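Local atomic coordinates of N-acetyltransferase (Trypanosoma brucei, PDB entry 3I3G), a protein that probably transfers the acetyl group of acetyl-CoA to D-glucosamine 6-phosphate, giving N-acetyl-D-glucosamine 6-phosphate on the route to UDP-N-acetylglucosamine. Residues 32-37 with 75-80; 62-67 with 82-87; 94-99 with 132-137. All blocks are in the same frame, centred on the assembly; numbering follows the deposited sequence.

The three contacts follow one mixed sheet from its packing against a helix to its join with the second subunit. In contact 1, helix 31-38 rests on the start of strand 76-86. Contact 2 pairs the far part of that strand with the start of strand 65-71, and contact 3 pairs strand 96-104 with strand 132-137. Centres of contacts 1 and 2 lie about 18 Å apart, those of 2 and 3 about 10 Å, with backbone bonds between strands 76-86 and 96-104 bridging the latter two. Along the chain, contacts 1 and 2 interleave and contact 3 follows both. Between them they involve four of the sheet's five strands, and strand 132-137 continues it into the second subunit.

Contact 1 (32-37 with 75-80); sequences SSHLEL and GRIVGS. Unlike the reference sequence in segment 75-80: Arg-76 (reference Gly).
Ser-33 and His-34, neighbours on helix 31-38, each bind strand 76-86 by a side chain, one to its backbone and the other to a hydroxyl. Among the polar links, Ser-33 OG accepts the backbone N-H of Ile-77 at 3.0 Å in an almost straight bond (174° at the hydrogen). The hydroxyl stands anti to its own nitrogen (chi1 -177°), which carries it to the backbone N-H of Ile-77. His-34 NE2 lies 2.8 Å from Ser-80 OG, a hydrogen bond in which either partner could be the donor; the hydroxyl meets the imidazole at its edge, in the plane of the ring. A water completes the set, donating to both Ser-33 O (2.8 Å) and Ile-77 O (2.6 Å).

Apolar contacts lie alongside these bonds. Leu-37 brings CD2 to 3.8 Å from Ile-77 CG2, and the same methyl lies 3.4 Å from Gly-79 N, directly against the strand backbone. Ile-77 CG1 in turn packs on Ser-33 CB at 3.8 Å.

Where Leu-37 lands, the strand carries a classic beta bulge, Val-78 and Gly-79 together standing opposite Phe-69. Strand 65-71 adds Thr-66 and Val-68 beside His-34, strand 96-104 adds Val-103 beside Leu-37, and Phe-89 of the second subunit meets the imidazole with the ring planes nearly perpendicular.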
ATOM      1  N   SER A  32      10.828 -13.931  15.236  1.00 13.77           N
ATOM      2  CA  SER A  32      12.164 -13.486  15.626  0.50 13.63           C
ATOM      3  C   SER A  32      13.164 -13.647  14.484  1.00 13.56           C
ATOM      4  O   SER A  32      13.914 -12.724  14.170  1.00 13.53           O
ATOM      5  CB  SER A  32      12.648 -14.243  16.865  0.50 13.65           C
ATOM      6  OG  SER A  32      12.813 -15.623  16.590  0.50 13.79           O
ATOM      7  N   SER A  33      13.174 -14.825  13.868  1.00 13.41           N
ATOM      8  CA  SER A  33      14.074 -15.090  12.750  1.00 13.32           C
ATOM      9  C   SER A  33      13.726 -14.187  11.572  1.00 13.27           C
ATOM     10  O   SER A  33      14.600 -13.755  10.820  1.00 13.17           O
ATOM     11  CB  SER A  33      13.989 -16.558  12.331  1.00 13.28           C
ATOM     12  OG  SER A  33      14.901 -16.840  11.286  1.00 13.26           O
ATOM     13  N   HIS A  34      12.436 -13.908  11.424  1.00 13.23           N
ATOM     14  CA  HIS A  34      11.940 -13.052  10.355  1.00 13.35           C
ATOM     15  C   HIS A  34      12.467 -11.625  10.506  1.00 13.53           C
ATOM     16  O   HIS A  34      12.877 -10.998   9.527  1.00 13.44           O
ATOM     17  CB  HIS A  34      10.409 -13.064  10.353  1.00 13.25           C
ATOM     18  CG  HIS A  34       9.796 -12.318   9.209  1.00 13.06           C
ATOM     19  ND1 HIS A  34       9.075 -11.156   9.381  1.00 12.68           N
ATOM     20  CD2 HIS A  34       9.792 -12.570   7.879  1.00 12.82           C
ATOM     21  CE1 HIS A  34       8.655 -10.724   8.206  1.00 12.60           C
ATOM     22  NE2 HIS A  34       9.076 -11.563   7.278  1.00 12.86           N
ATOM     23  N   LEU A  35      12.460 -11.119  11.736  1.00 13.84           N
ATOM     24  CA  LEU A  35      12.947  -9.771  12.008  1.00 14.31           C
ATOM     25  C   LEU A  35      14.424  -9.649  11.650  1.00 14.67           C
ATOM     26  O   LEU A  35      14.868  -8.628  11.125  1.00 14.66           O
ATOM     27  CB  LEU A  35      12.734  -9.405  13.479  1.00 14.32           C
ATOM     28  CG  LEU A  35      13.275  -8.044  13.923  1.00 14.37           C
ATOM     29  CD1 LEU A  35      12.666  -6.925  13.093  1.00 14.34           C
ATOM     30  CD2 LEU A  35      13.013  -7.819  15.404  1.00 14.61           C
ATOM     31  N   GLU A  36      15.180 -10.702  11.943  1.00 15.07           N
ATOM     32  CA  GLU A  36      16.603 -10.737  11.629  1.00 15.55           C
ATOM     33  C   GLU A  36      16.818 -10.617  10.123  1.00 15.60           C
ATOM     34  O   GLU A  36      17.685  -9.871   9.664  1.00 15.44           O
ATOM     35  CB  GLU A  36      17.224 -12.031  12.157  1.00 15.80           C
ATOM     36  CG  GLU A  36      18.730 -12.121  11.991  1.00 16.90           C
ATOM     37  CD  GLU A  36      19.322 -13.289  12.752  1.00 18.46           C
ATOM     38  OE1 GLU A  36      20.530 -13.559  12.587  1.00 19.59           O
ATOM     39  OE2 GLU A  36      18.578 -13.937  13.517  1.00 19.53           O
ATOM     40  N   LEU A  37      16.017 -11.352   9.360  1.00 15.72           N
ATOM     41  CA  LEU A  37      16.074 -11.287   7.905  1.00 15.97           C
ATOM     42  C   LEU A  37      15.804  -9.870   7.412  1.00 16.22           C
ATOM     43  O   LEU A  37      16.542  -9.340   6.580  1.00 16.13           O
ATOM     44  CB  LEU A  37      15.061 -12.254   7.287  1.00 15.86           C
ATOM     45  CG  LEU A  37      14.922 -12.224   5.763  1.00 15.92           C
ATOM     46  CD1 LEU A  37      16.192 -12.724   5.096  1.00 15.69           C
ATOM     47  CD2 LEU A  37      13.729 -13.051   5.321  1.00 15.67           C
ATOM     48  N   GLY A  75      14.459 -24.134  10.732  1.00 16.51           N
ATOM     49  CA  GLY A  75      13.392 -23.145  10.808  1.00 16.11           C
ATOM     50  C   GLY A  75      13.860 -21.732  10.508  1.00 15.74           C
ATOM     51  O   GLY A  75      13.114 -20.772  10.702  1.00 15.70           O
ATOM     52  N   ARG A  76      15.092 -21.597  10.032  1.00 15.35           N
ATOM     53  CA  ARG A  76      15.631 -20.273   9.736  1.00 15.01           C
ATOM     54  C   ARG A  76      14.914 -19.642   8.546  1.00 14.69           C
ATOM     55  O   ARG A  76      14.747 -20.272   7.501  1.00 14.57           O
ATOM     56  CB  ARG A  76      17.141 -20.328   9.486  1.00 15.05           C
ATOM     57  CG  ARG A  76      17.831 -18.983   9.673  1.00 15.22           C
ATOM     58  CD  ARG A  76      19.344 -19.098   9.566  1.00 15.56           C
ATOM     59  NE  ARG A  76      19.785 -19.254   8.185  1.00 15.87           N
ATOM     60  CZ  ARG A  76      20.061 -18.240   7.373  1.00 16.11           C
ATOM     61  NH1 ARG A  76      19.940 -16.991   7.803  1.00 16.53           N
ATOM     62  NH2 ARG A  76      20.458 -18.472   6.130  1.00 16.63           N
ATOM     63  N   ILE A  77      14.482 -18.397   8.718  1.00 14.36           N
ATOM     64  CA  ILE A  77      13.776 -17.673   7.669  1.00 14.01           C
ATOM     65  C   ILE A  77      14.773 -16.973   6.753  1.00 13.86           C
ATOM     66  O   ILE A  77      15.521 -16.099   7.193  1.00 13.84           O
ATOM     67  CB  ILE A  77      12.808 -16.632   8.262  1.00 14.03           C
ATOM     68  CG1 ILE A  77      11.854 -17.299   9.256  1.00 14.00           C
ATOM     69  CG2 ILE A  77      12.032 -15.933   7.155  1.00 13.99           C
ATOM     70  CD1 ILE A  77      10.901 -18.298   8.622  1.00 14.07           C
ATOM     71  N   VAL A  78      14.775 -17.354   5.479  1.00 13.58           N
ATOM     72  CA  VAL A  78      15.775 -16.860   4.537  1.00 13.39           C
ATOM     73  C   VAL A  78      15.172 -16.067   3.382  1.00 13.24           C
ATOM     74  O   VAL A  78      15.888 -15.622   2.485  1.00 13.15           O
ATOM     75  CB  VAL A  78      16.615 -18.017   3.962  1.00 13.36           C
ATOM     76  CG1 VAL A  78      17.363 -18.730   5.078  1.00 13.57           C
ATOM     77  CG2 VAL A  78      15.727 -18.987   3.201  1.00 13.44           C
ATOM     78  N   GLY A  79      13.854 -15.889   3.407  1.00 13.07           N
ATOM     79  CA  GLY A  79      13.171 -15.120   2.373  1.00 12.99           C
ATOM     80  C   GLY A  79      11.792 -14.677   2.814  1.00 12.88           C
ATOM     81  O   GLY A  79      11.090 -15.411   3.509  1.00 12.86           O
ATOM     82  N   SER A  80      11.401 -13.472   2.412  1.00 12.92           N
ATOM     83  CA  SER A  80      10.091 -12.949   2.774  1.00 12.92           C
ATOM     84  C   SER A  80       9.565 -11.940   1.760  1.00 13.01           C
ATOM     85  O   SER A  80      10.331 -11.196   1.146  1.00 12.95           O
ATOM     86  CB  SER A  80      10.132 -12.309   4.163  1.00 12.90           C
ATOM     87  OG  SER A  80       8.848 -11.839   4.543  1.00 12.71           O
TER
HETATM   88  O   HOH W   1      16.637 -14.864   9.205  1.00 12.29           O

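Contact 2 (62-67 with 82-87); sequences AGIVTK and SLMIQP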
ATOM      1  N   ALA A  62      -4.951  -6.008   9.089  1.00 20.50           N
ATOM      2  CA  ALA A  62      -4.925  -5.149   7.913  1.00 20.14           C
ATOM      3  C   ALA A  62      -5.049  -5.968   6.632  1.00 19.81           C
ATOM      4  O   ALA A  62      -4.989  -5.426   5.528  1.00 19.91           O
ATOM      5  CB  ALA A  62      -3.653  -4.314   7.895  1.00 20.13           C
ATOM      6  N   GLY A  63      -5.223  -7.277   6.787  1.00 19.34           N
ATOM      7  CA  GLY A  63      -5.380  -8.173   5.646  1.00 18.76           C
ATOM      8  C   GLY A  63      -4.073  -8.460   4.934  1.00 18.35           C
ATOM      9  O   GLY A  63      -4.065  -8.991   3.823  1.00 18.33           O
ATOM     10  N   ILE A  64      -2.964  -8.107   5.574  1.00 17.86           N
ATOM     11  CA  ILE A  64      -1.645  -8.345   5.000  1.00 17.40           C
ATOM     12  C   ILE A  64      -1.271  -9.819   5.076  1.00 17.10           C
ATOM     13  O   ILE A  64      -1.403 -10.453   6.126  1.00 17.03           O
ATOM     14  CB  ILE A  64      -0.557  -7.522   5.717  1.00 17.40           C
ATOM     15  CG1 ILE A  64      -0.853  -6.027   5.603  1.00 17.36           C
ATOM     16  CG2 ILE A  64       0.816  -7.837   5.142  1.00 17.37           C
ATOM     17  CD1 ILE A  64       0.118  -5.158   6.370  1.00 17.49           C
ATOM     18  N   VAL A  65      -0.805 -10.360   3.956  1.00 16.66           N
ATOM     19  CA  VAL A  65      -0.317 -11.730   3.908  1.00 16.32           C
ATOM     20  C   VAL A  65       1.194 -11.726   3.709  1.00 15.98           C
ATOM     21  O   VAL A  65       1.709 -11.038   2.828  1.00 15.85           O
ATOM     22  CB  VAL A  65      -0.957 -12.520   2.754  1.00 16.39           C
ATOM     23  CG1 VAL A  65      -0.442 -13.952   2.742  1.00 16.43           C
ATOM     24  CG2 VAL A  65      -2.472 -12.495   2.866  1.00 16.61           C
ATOM     25  N   THR A  66       1.901 -12.490   4.532  1.00 15.60           N
ATOM     26  CA  THR A  66       3.348 -12.597   4.399  1.00 15.32           C
ATOM     27  C   THR A  66       3.764 -14.030   4.091  1.00 15.14           C
ATOM     28  O   THR A  66       3.469 -14.952   4.853  1.00 15.00           O
ATOM     29  CB  THR A  66       4.078 -12.113   5.667  1.00 15.28           C
ATOM     30  OG1 THR A  66       3.713 -10.755   5.944  1.00 15.37           O
ATOM     31  CG2 THR A  66       5.585 -12.195   5.472  1.00 15.34           C
ATOM     32  N   LYS A  67       4.441 -14.209   2.963  1.00 14.92           N
ATOM     33  CA  LYS A  67       4.968 -15.512   2.587  1.00 14.86           C
ATOM     34  C   LYS A  67       6.465 -15.532   2.850  1.00 14.72           C
ATOM     35  O   LYS A  67       7.158 -14.546   2.602  1.00 14.61           O
ATOM     36  CB  LYS A  67       4.686 -15.805   1.113  1.00 14.93           C
ATOM     37  CG  LYS A  67       3.213 -15.757   0.740  1.00 15.26           C
ATOM     38  CD  LYS A  67       2.404 -16.760   1.549  1.00 16.08           C
ATOM     39  CE  LYS A  67       2.741 -18.190   1.164  1.00 16.41           C
ATOM     40  NZ  LYS A  67       2.210 -18.547  -0.181  1.00 16.97           N
ATOM     41  N   SER A  82       5.626  -9.600   1.333  1.00 13.79           N
ATOM     42  CA  SER A  82       4.283  -9.371   1.858  1.00 14.11           C
ATOM     43  C   SER A  82       3.332  -8.834   0.793  1.00 14.43           C
ATOM     44  O   SER A  82       3.753  -8.161  -0.147  1.00 14.37           O
ATOM     45  CB  SER A  82       4.328  -8.423   3.058  1.00 14.10           C
ATOM     46  OG  SER A  82       5.012  -9.018   4.148  1.00 13.96           O
ATOM     47  N   LEU A  83       2.048  -9.137   0.954  1.00 14.87           N
ATOM     48  CA  LEU A  83       1.037  -8.734  -0.015  1.00 15.35           C
ATOM     49  C   LEU A  83      -0.154  -8.063   0.661  1.00 15.86           C
ATOM     50  O   LEU A  83      -0.726  -8.595   1.612  1.00 15.88           O
ATOM     51  CB  LEU A  83       0.559  -9.945  -0.821  1.00 15.23           C
ATOM     52  CG  LEU A  83      -0.547  -9.675  -1.842  1.00 15.13           C
ATOM     53  CD1 LEU A  83      -0.059  -8.712  -2.912  1.00 15.01           C
ATOM     54  CD2 LEU A  83      -1.040 -10.974  -2.468  1.00 15.18           C
ATOM     55  N   MET A  84      -0.518  -6.888   0.161  1.00 16.60           N
ATOM     56  CA  MET A  84      -1.686  -6.171   0.651  1.00 17.37           C
ATOM     57  C   MET A  84      -2.673  -5.993  -0.495  1.00 17.53           C
ATOM     58  O   MET A  84      -2.397  -5.270  -1.450  1.00 17.64           O
ATOM     59  CB  MET A  84      -1.283  -4.806   1.208  1.00 17.57           C
ATOM     60  CG  MET A  84      -0.179  -4.855   2.251  1.00 18.81           C
ATOM     61  SD  MET A  84       0.261  -3.222   2.874  1.00 21.57           S
ATOM     62  CE  MET A  84       0.623  -2.358   1.347  1.00 20.72           C
ATOM     63  N   ILE A  85      -3.815  -6.663  -0.405  1.00 17.80           N
ATOM     64  CA  ILE A  85      -4.827  -6.571  -1.450  1.00 18.09           C
ATOM     65  C   ILE A  85      -5.852  -5.488  -1.130  1.00 18.22           C
ATOM     66  O   ILE A  85      -6.599  -5.589  -0.156  1.00 18.49           O
ATOM     67  CB  ILE A  85      -5.528  -7.919  -1.687  1.00 18.10           C
ATOM     68  CG1 ILE A  85      -4.518  -8.954  -2.188  1.00 18.29           C
ATOM     69  CG2 ILE A  85      -6.664  -7.756  -2.685  1.00 18.17           C
ATOM     70  CD1 ILE A  85      -5.126 -10.302  -2.520  1.00 18.58           C
ATOM     71  N   GLN A  86      -5.881  -4.449  -1.957  1.00 18.27           N
ATOM     72  CA  GLN A  86      -6.756  -3.308  -1.715  1.00 18.25           C
ATOM     73  C   GLN A  86      -7.826  -3.156  -2.790  1.00 18.00           C
ATOM     74  O   GLN A  86      -7.516  -2.896  -3.955  1.00 18.00           O
ATOM     75  CB  GLN A  86      -5.934  -2.025  -1.602  1.00 18.44           C
ATOM     76  CG  GLN A  86      -5.139  -1.918  -0.313  1.00 19.13           C
ATOM     77  CD  GLN A  86      -4.180  -0.747  -0.321  1.00 20.16           C
ATOM     78  OE1 GLN A  86      -3.647  -0.374  -1.366  1.00 20.65           O
ATOM     79  NE2 GLN A  86      -3.955  -0.159   0.848  1.00 20.61           N
ATOM     80  N   PRO A  87      -9.095  -3.319  -2.396  1.00 17.73           N
ATOM     81  CA  PRO A  87     -10.219  -3.130  -3.302  1.00 17.45           C
ATOM     82  C   PRO A  87     -10.366  -1.658  -3.664  1.00 17.12           C
ATOM     83  O   PRO A  87     -10.123  -0.789  -2.826  1.00 17.07           O
ATOM     84  CB  PRO A  87     -11.427  -3.590  -2.472  1.00 17.52           C
ATOM     85  CG  PRO A  87     -10.858  -4.307  -1.285  1.00 17.63           C
ATOM     86  CD  PRO A  87      -9.532  -3.681  -1.039  1.00 17.74           C
TER
HETATM   87  O   HOH W   2      -3.554  -9.185   1.259  1.00 28.86           O
HETATM   88  O   HOH W   3      -6.334  -7.405   2.328  1.00 45.30           O
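Leu-83 O is gripped from several directions: it accepts the backbone N-H of Val-65 at 2.9 Å, receives a CA-H contact from Ile-64, and has a water 2.9 Å away. That water also sits 2.6 Å from Gly-63 O and accepts the N-H of Ile-85, so it carries the link between the chains beyond the last direct backbone bond. The return bond, from Leu-83 N to Val-65 O, is short at 2.7 Å, and the two make Val-65 and Leu-83 an antiparallel hydrogen-bonded pair.

These residues belong to the beta hairpin of strands 65-71 and 76-86, at the end remote from its turn. The chain enters it from helix 49-61, which closes in a Schellman motif with Gly-63 at positive phi (76°).

Val-65 and Leu-83 point to one face of the sheet, where Leu-83 is covered by Leu-121, Ile-124 and Ser-125 of helix 113-127. On the other, the non-hydrogen-bonded pair Thr-66 and Ser-82 join their hydroxyls, with OG1 of Thr-66 at 2.8 Å from OG of Ser-82; each oxygen lies beside its own backbone nitrogen (chi1 -58° and -66°), and this turns the two toward one another. Arg-59 adds a weak hydrogen bond to Thr-66 OG1. Further along, Ile-64 and Met-84 run side by side in the same direction, Ile-64 CG1 touching Met-84 CG at 3.6 Å while its CD1 reaches toward the sulfur. Gln-86 of the second subunit packs on both of these side chains.

Contact 3 (94-99 with 132-137); sequences RAVGHI and KVILDS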
ATOM      1  N   ARG A  94     -12.371  -4.019  -8.989  1.00 16.75           N
ATOM      2  CA  ARG A  94     -11.219  -4.914  -9.024  1.00 16.97           C
ATOM      3  C   ARG A  94     -10.104  -4.381  -8.131  1.00 16.87           C
ATOM      4  O   ARG A  94      -9.820  -3.184  -8.121  1.00 16.93           O
ATOM      5  CB  ARG A  94     -10.728  -5.119 -10.457  1.00 17.02           C
ATOM      6  CG  ARG A  94     -11.738  -5.831 -11.344  1.00 17.70           C
ATOM      7  CD  ARG A  94     -11.124  -6.249 -12.665  1.00 18.84           C
ATOM      8  NE  ARG A  94     -10.111  -7.288 -12.495  1.00 19.58           N
ATOM      9  CZ  ARG A  94      -9.385  -7.788 -13.489  1.00 20.27           C
ATOM     10  NH1 ARG A  94      -8.483  -8.731 -13.248  1.00 20.60           N
ATOM     11  NH2 ARG A  94      -9.557  -7.341 -14.725  1.00 20.48           N
ATOM     12  N   ALA A  95      -9.478  -5.276  -7.374  1.00 16.84           N
ATOM     13  CA  ALA A  95      -8.491  -4.868  -6.381  1.00 16.74           C
ATOM     14  C   ALA A  95      -7.097  -4.683  -6.969  1.00 16.67           C
ATOM     15  O   ALA A  95      -6.817  -5.104  -8.091  1.00 16.73           O
ATOM     16  CB  ALA A  95      -8.455  -5.863  -5.226  1.00 16.75           C
ATOM     17  N   VAL A  96      -6.232  -4.036  -6.197  1.00 16.54           N
ATOM     18  CA  VAL A  96      -4.834  -3.873  -6.565  1.00 16.43           C
ATOM     19  C   VAL A  96      -3.954  -4.608  -5.561  1.00 16.35           C
ATOM     20  O   VAL A  96      -4.107  -4.442  -4.351  1.00 16.29           O
ATOM     21  CB  VAL A  96      -4.428  -2.391  -6.594  1.00 16.37           C
ATOM     22  CG1 VAL A  96      -2.921  -2.255  -6.745  1.00 16.40           C
ATOM     23  CG2 VAL A  96      -5.157  -1.664  -7.716  1.00 16.53           C
ATOM     24  N   GLY A  97      -3.038  -5.426  -6.068  1.00 16.21           N
ATOM     25  CA  GLY A  97      -2.100  -6.142  -5.212  1.00 16.01           C
ATOM     26  C   GLY A  97      -0.862  -5.318  -4.916  1.00 16.00           C
ATOM     27  O   GLY A  97      -0.099  -4.980  -5.820  1.00 15.98           O
ATOM     28  N   HIS A  98      -0.668  -4.988  -3.643  1.00 15.86           N
ATOM     29  CA  HIS A  98       0.494  -4.223  -3.214  1.00 15.87           C
ATOM     30  C   HIS A  98       1.530  -5.143  -2.581  1.00 15.84           C
ATOM     31  O   HIS A  98       1.306  -5.681  -1.498  1.00 15.78           O
ATOM     32  CB  HIS A  98       0.087  -3.150  -2.202  1.00 15.96           C
ATOM     33  CG  HIS A  98      -0.854  -2.124  -2.752  1.00 16.15           C
ATOM     34  ND1 HIS A  98      -0.446  -0.858  -3.110  1.00 16.80           N
ATOM     35  CD2 HIS A  98      -2.183  -2.176  -3.003  1.00 16.52           C
ATOM     36  CE1 HIS A  98      -1.484  -0.174  -3.559  1.00 16.58           C
ATOM     37  NE2 HIS A  98      -2.549  -0.951  -3.504  1.00 16.58           N
ATOM     38  N   ILE A  99       2.658  -5.324  -3.260  1.00 15.77           N
ATOM     39  CA  ILE A  99       3.748  -6.131  -2.723  1.00 15.76           C
ATOM     40  C   ILE A  99       4.699  -5.263  -1.906  1.00 15.84           C
ATOM     41  O   ILE A  99       5.124  -4.198  -2.354  1.00 15.79           O
ATOM     42  CB  ILE A  99       4.519  -6.866  -3.834  1.00 15.72           C
ATOM     43  CG1 ILE A  99       3.635  -7.948  -4.461  1.00 15.54           C
ATOM     44  CG2 ILE A  99       5.797  -7.484  -3.283  1.00 15.70           C
ATOM     45  CD1 ILE A  99       4.333  -8.775  -5.525  1.00 15.52           C
ATOM     46  N   LYS A 132      -3.964  -5.614 -11.356  1.00 19.07           N
ATOM     47  CA  LYS A 132      -2.551  -5.264 -11.413  1.00 18.72           C
ATOM     48  C   LYS A 132      -1.860  -5.508 -10.075  1.00 18.58           C
ATOM     49  O   LYS A 132      -2.506  -5.562  -9.029  1.00 18.46           O
ATOM     50  CB  LYS A 132      -2.369  -3.801 -11.827  1.00 18.73           C
ATOM     51  CG  LYS A 132      -2.720  -2.799 -10.735  1.00 18.62           C
ATOM     52  CD  LYS A 132      -2.376  -1.375 -11.148  1.00 18.82           C
ATOM     53  CE  LYS A 132      -2.706  -0.386 -10.039  1.00 19.07           C
ATOM     54  NZ  LYS A 132      -2.337   1.011 -10.401  1.00 19.02           N
ATOM     55  N   VAL A 133      -0.542  -5.665 -10.126  1.00 18.33           N
ATOM     56  CA  VAL A 133       0.276  -5.759  -8.927  1.00 18.19           C
ATOM     57  C   VAL A 133       1.334  -4.667  -8.984  1.00 18.20           C
ATOM     58  O   VAL A 133       2.004  -4.494  -9.999  1.00 18.05           O
ATOM     59  CB  VAL A 133       0.971  -7.129  -8.809  1.00 18.17           C
ATOM     60  CG1 VAL A 133       1.870  -7.162  -7.581  1.00 18.14           C
ATOM     61  CG2 VAL A 133      -0.060  -8.248  -8.749  1.00 18.12           C
ATOM     62  N   ILE A 134       1.472  -3.921  -7.894  1.00 18.27           N
ATOM     63  CA  ILE A 134       2.441  -2.834  -7.848  1.00 18.43           C
ATOM     64  C   ILE A 134       3.347  -2.940  -6.630  1.00 18.60           C
ATOM     65  O   ILE A 134       2.978  -3.532  -5.615  1.00 18.51           O
ATOM     66  CB  ILE A 134       1.753  -1.456  -7.846  1.00 18.42           C
ATOM     67  CG1 ILE A 134       0.781  -1.346  -6.671  1.00 18.43           C
ATOM     68  CG2 ILE A 134       1.035  -1.220  -9.167  1.00 18.30           C
ATOM     69  CD1 ILE A 134       0.135   0.017  -6.539  1.00 18.83           C
ATOM     70  N   LEU A 135       4.536  -2.362  -6.745  1.00 18.88           N
ATOM     71  CA  LEU A 135       5.501  -2.359  -5.660  1.00 19.27           C
ATOM     72  C   LEU A 135       6.519  -1.248  -5.885  1.00 19.60           C
ATOM     73  O   LEU A 135       6.670  -0.752  -7.001  1.00 19.65           O
ATOM     74  CB  LEU A 135       6.198  -3.718  -5.561  1.00 19.15           C
ATOM     75  CG  LEU A 135       6.936  -4.212  -6.807  1.00 19.06           C
ATOM     76  CD1 LEU A 135       8.278  -3.512  -6.949  1.00 18.85           C
ATOM     77  CD2 LEU A 135       7.127  -5.714  -6.753  1.00 18.57           C
ATOM     78  N   ASP A 136       7.207  -0.851  -4.821  1.00 20.08           N
ATOM     79  CA  ASP A 136       8.236   0.174  -4.924  1.00 20.53           C
ATOM     80  C   ASP A 136       9.616  -0.463  -4.876  1.00 20.79           C
ATOM     81  O   ASP A 136       9.932  -1.212  -3.955  1.00 20.80           O
ATOM     82  CB  ASP A 136       8.085   1.207  -3.808  1.00 20.63           C
ATOM     83  CG  ASP A 136       6.832   2.042  -3.955  1.00 20.88           C
ATOM     84  OD1 ASP A 136       6.432   2.319  -5.107  1.00 21.30           O
ATOM     85  OD2 ASP A 136       6.247   2.426  -2.921  1.00 21.59           O
ATOM     86  N   SER A 137      10.437  -0.161  -5.875  1.00 21.15           N
ATOM     87  CA  SER A 137      11.756  -0.764  -5.975  1.00 21.56           C
ATOM     88  C   SER A 137      12.870   0.264  -5.867  1.00 21.87           C
ATOM     89  O   SER A 137      12.769   1.366  -6.405  1.00 21.84           O
ATOM     90  CB  SER A 137      11.892  -1.529  -7.292  1.00 21.52           C
ATOM     91  OG  SER A 137      13.233  -1.936  -7.503  1.00 21.65           O
TER
HETATM   92  O   HOH W   4       6.561  -1.975  -2.392  1.00 20.17           O
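Ile-134 sets CG1 between its backbone nitrogen and carbonyl carbon (chi1 57°), while His-98 turns its ring to the side of its own nitrogen (chi1 -63°); the two side chains then run alongside each other. As a result Ile-134 CG1 lies over a face of the imidazole in a CH-pi contact, 4.2 Å from the ring centroid and 28° off its normal, and Ile-134 CD1 reaches 3.4 Å from His-98 CE1. On the same face of the sheet, Val-96 CG2 crosses the Lys-132 chain, meeting CE at 3.6 Å.

The backbones are joined as a parallel ladder: Gly-97 N to Lys-132 O, Ile-134 N to Gly-97 O at 2.8 Å, and Ile-99 N to Ile-134 O. They unite the two strands of a beta-alpha-beta unit whose helix, 113-127, packs Ile-118 and Leu-121 on Ile-99. At the next step a water stands in for the direct bond, donating to Ile-99 O at 2.6 Å and accepting from Asp-136 N at 2.8 Å, consistent with the splaying of this strand pair in GNAT folds, where the pantetheine arm of acetyl-CoA inserts in relatives. On the opposite face, Ile-99 CD1 touches Val-133 CG1 at 3.6 Å. Strand 132-137 also pairs antiparallel with a strand of the second subunit.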